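Short afifavidin (PDB 6HDT) binds biotin and 2-iminobiotin in strong non-covalent complexes, as a bacterial member of the avidin family that assembles as a dimer. Local coordinates at the biotin site. Coordinates in Å, arbitrary orientation; residue numbers count along the deposited sequence, not the author numbering.

The biotin site. Residues 25, 29, 45, 47, 49, 52-53, 76, 83, 85, 87, 89, 106, 108, 123. With BTN (biotin), chain B.
This is the biotin pocket of the avidin beta-barrel, and it buries nearly all of the vitamin. The ureido oxygen O3 accepts three hydrogen bonds. Tyr45 OH donates to biotin O3 at 2.7 Å, in the plane of its ring. Ser29 OG lies 2.7 Å from biotin O3. Asn25 ND2 donates to biotin O3 at 2.9 Å, close to the plane of its amide. Such a grip would favour negative charge on O3. The two ureido N-H groups are read separately. N1 points almost straight (172° at H) at the syn lone pair of Asp123 OD2. N2 donates to Asn47 OD1 from above the carbonyl plane. Apolar groups enclose the rest. Trp106, its CG in the crowded position between backbone N and carbonyl carbon (chi1 53°), lies face-on to C6 of the thiophane ring. The Phe52 face covers C4, and the rim atom Trp89 CZ2 touches biotin S1 at 3.6 Å. C9 and C10 of the valerate chain lie over the face of Trp76; an alanine here removes this face, and the chain would probably be held less firmly. At the mouth, the carboxylate takes bonds from Ser85 OG to O11 and Gly53 N to O12. Bonds among these wall residues are likely to hold them in place. Ala49 N also donates to Asn47 OD1, while Asn47 ND2 bonds Gly53 O. Trp76 NE1 holds Thr87 OG1, which sits 3.3 Å from biotin S1. Trp89 NE1 meets Asp123 OD2 at 2.9 Å, from above the carboxylate plane.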
# COMPACT_ATOMS: atom_id res chain seq x y z
N ASN A 25 -12.99 0.80 -11.84
CA ASN A 25 -13.01 -0.64 -11.63
C ASN A 25 -14.37 -1.24 -12.00
O ASN A 25 -15.24 -0.55 -12.50
CB ASN A 25 -12.50 -1.02 -10.24
CG ASN A 25 -13.51 -0.80 -9.16
OD1 ASN A 25 -14.68 -0.63 -9.43
ND2 ASN A 25 -13.06 -0.83 -7.91
N SER A 29 -16.08 2.13 -9.10
CA SER A 29 -15.22 3.02 -8.31
C SER A 29 -14.21 3.63 -9.29
O SER A 29 -13.87 3.02 -10.32
CB SER A 29 -14.55 2.31 -7.13
OG SER A 29 -15.55 1.78 -6.26
N TYR A 45 -9.28 8.38 -4.60
CA TYR A 45 -10.12 7.23 -4.84
C TYR A 45 -11.55 7.53 -4.51
O TYR A 45 -11.84 8.06 -3.43
CB TYR A 45 -9.64 6.04 -4.01
CG TYR A 45 -10.10 4.70 -4.53
CD1 TYR A 45 -11.33 4.17 -4.18
CD2 TYR A 45 -9.27 3.95 -5.37
CE1 TYR A 45 -11.74 2.92 -4.65
CE2 TYR A 45 -9.67 2.71 -5.84
CZ TYR A 45 -10.91 2.19 -5.47
OH TYR A 45 -11.35 0.98 -5.94
N ASN A 47 -14.98 5.59 -3.99
CA ASN A 47 -15.64 4.31 -3.82
C ASN A 47 -17.11 4.39 -4.26
O ASN A 47 -17.85 5.25 -3.79
CB ASN A 47 -15.50 3.83 -2.38
CG ASN A 47 -16.38 2.64 -2.07
OD1 ASN A 47 -16.47 1.72 -2.86
ND2 ASN A 47 -17.02 2.66 -0.89
N ALA A 49 -18.65 1.12 -4.79
CA ALA A 49 -19.05 -0.26 -4.62
C ALA A 49 -20.17 -0.45 -3.59
O ALA A 49 -20.10 0.10 -2.48
CB ALA A 49 -17.87 -1.13 -4.24
N PHE A 52 -20.47 -1.32 0.97
CA PHE A 52 -19.42 -0.63 1.68
C PHE A 52 -19.91 0.79 1.98
O PHE A 52 -20.80 1.34 1.29
CB PHE A 52 -18.17 -0.55 0.80
CG PHE A 52 -17.55 -1.88 0.50
CD1 PHE A 52 -16.64 -2.47 1.37
CD2 PHE A 52 -17.87 -2.56 -0.67
CE1 PHE A 52 -16.07 -3.70 1.08
CE2 PHE A 52 -17.31 -3.79 -0.97
CZ PHE A 52 -16.40 -4.36 -0.11
N GLY A 53 -19.31 1.38 3.01
CA GLY A 53 -19.52 2.78 3.32
C GLY A 53 -18.59 3.71 2.57
O GLY A 53 -17.87 3.28 1.64
N TRP A 76 -9.84 5.40 5.03
CA TRP A 76 -11.22 5.86 4.78
C TRP A 76 -11.65 6.92 5.78
O TRP A 76 -12.56 6.71 6.57
CB TRP A 76 -12.18 4.67 4.70
CG TRP A 76 -11.79 3.76 3.56
CD1 TRP A 76 -11.13 2.58 3.65
CD2 TRP A 76 -11.99 4.01 2.17
NE1 TRP A 76 -10.88 2.06 2.35
CE2 TRP A 76 -11.44 2.91 1.45
CE3 TRP A 76 -12.65 5.02 1.45
CZ2 TRP A 76 -11.48 2.85 0.06
CZ3 TRP A 76 -12.66 4.95 0.07
CH2 TRP A 76 -12.11 3.86 -0.59
N CYS A 83 -15.03 5.66 7.78
CA CYS A 83 -15.41 4.26 7.90
C CYS A 83 -14.47 3.42 8.81
O CYS A 83 -14.65 2.21 8.92
CB CYS A 83 -15.52 3.66 6.49
SG CYS A 83 -16.92 4.36 5.60
N SER A 85 -11.24 2.33 8.70
CA SER A 85 -10.75 1.23 7.90
C SER A 85 -9.70 1.76 6.96
O SER A 85 -9.65 2.96 6.70
CB SER A 85 -11.89 0.63 7.08
OG SER A 85 -12.50 1.65 6.30
N THR A 87 -7.67 0.38 3.17
CA THR A 87 -7.45 -0.64 2.09
C THR A 87 -6.10 -0.42 1.41
O THR A 87 -5.65 0.70 1.22
CB THR A 87 -8.56 -0.53 1.02
OG1 THR A 87 -9.86 -0.62 1.62
CG2 THR A 87 -8.46 -1.57 -0.07
N TRP A 89 -4.20 -1.85 -2.27
CA TRP A 89 -4.30 -2.63 -3.47
C TRP A 89 -2.90 -2.90 -3.95
O TRP A 89 -2.02 -2.06 -3.79
CB TRP A 89 -4.99 -1.80 -4.56
CG TRP A 89 -6.44 -1.56 -4.45
CD1 TRP A 89 -7.44 -2.17 -5.14
CD2 TRP A 89 -7.07 -0.58 -3.63
NE1 TRP A 89 -8.65 -1.65 -4.80
CE2 TRP A 89 -8.45 -0.66 -3.87
CE3 TRP A 89 -6.59 0.38 -2.72
CZ2 TRP A 89 -9.37 0.18 -3.25
CZ3 TRP A 89 -7.52 1.21 -2.09
CH2 TRP A 89 -8.87 1.10 -2.34
N TRP A 106 -6.73 -6.78 -3.16
CA TRP A 106 -6.76 -5.79 -2.10
C TRP A 106 -7.09 -6.44 -0.82
O TRP A 106 -7.74 -7.48 -0.79
CB TRP A 106 -7.76 -4.66 -2.38
CG TRP A 106 -9.19 -5.04 -2.71
CD1 TRP A 106 -9.76 -5.09 -3.96
CD2 TRP A 106 -10.24 -5.40 -1.78
NE1 TRP A 106 -11.07 -5.47 -3.88
CE2 TRP A 106 -11.40 -5.64 -2.55
CE3 TRP A 106 -10.33 -5.50 -0.37
CZ2 TRP A 106 -12.61 -6.02 -1.99
CZ3 TRP A 106 -11.56 -5.88 0.19
CH2 TRP A 106 -12.67 -6.13 -0.62
N LEU A 108 -8.45 -5.08 3.19
CA LEU A 108 -9.13 -3.99 3.87
C LEU A 108 -9.20 -4.32 5.35
O LEU A 108 -9.87 -5.28 5.73
CB LEU A 108 -10.54 -3.88 3.33
CG LEU A 108 -11.48 -2.76 3.78
CD1 LEU A 108 -12.64 -2.74 2.81
CD2 LEU A 108 -12.01 -2.91 5.21
N ASP A 123 -9.87 -6.22 -7.60
CA ASP A 123 -10.39 -5.18 -8.47
C ASP A 123 -9.54 -5.15 -9.75
O ASP A 123 -8.29 -5.23 -9.69
CB ASP A 123 -10.31 -3.78 -7.86
CG ASP A 123 -11.32 -3.52 -6.77
OD1 ASP A 123 -12.30 -4.30 -6.63
OD2 ASP A 123 -11.12 -2.50 -6.03
C11 BTN B . -15.36 0.83 4.16
O11 BTN B . -14.81 0.44 5.21
O12 BTN B . -16.46 0.37 3.79
C10 BTN B . -14.63 1.88 3.34
C9 BTN B . -14.88 1.73 1.84
C8 BTN B . -14.19 0.49 1.26
C7 BTN B . -14.49 0.25 -0.22
C2 BTN B . -13.75 -0.99 -0.70
S1 BTN B . -11.99 -0.78 -0.95
C6 BTN B . -11.88 -2.29 -1.86
C5 BTN B . -13.15 -2.35 -2.69
N1 BTN B . -13.00 -1.72 -3.97
C3 BTN B . -13.74 -0.63 -4.17
O3 BTN B . -13.76 0.03 -5.23
N2 BTN B . -14.44 -0.39 -3.03
C4 BTN B . -14.24 -1.46 -2.07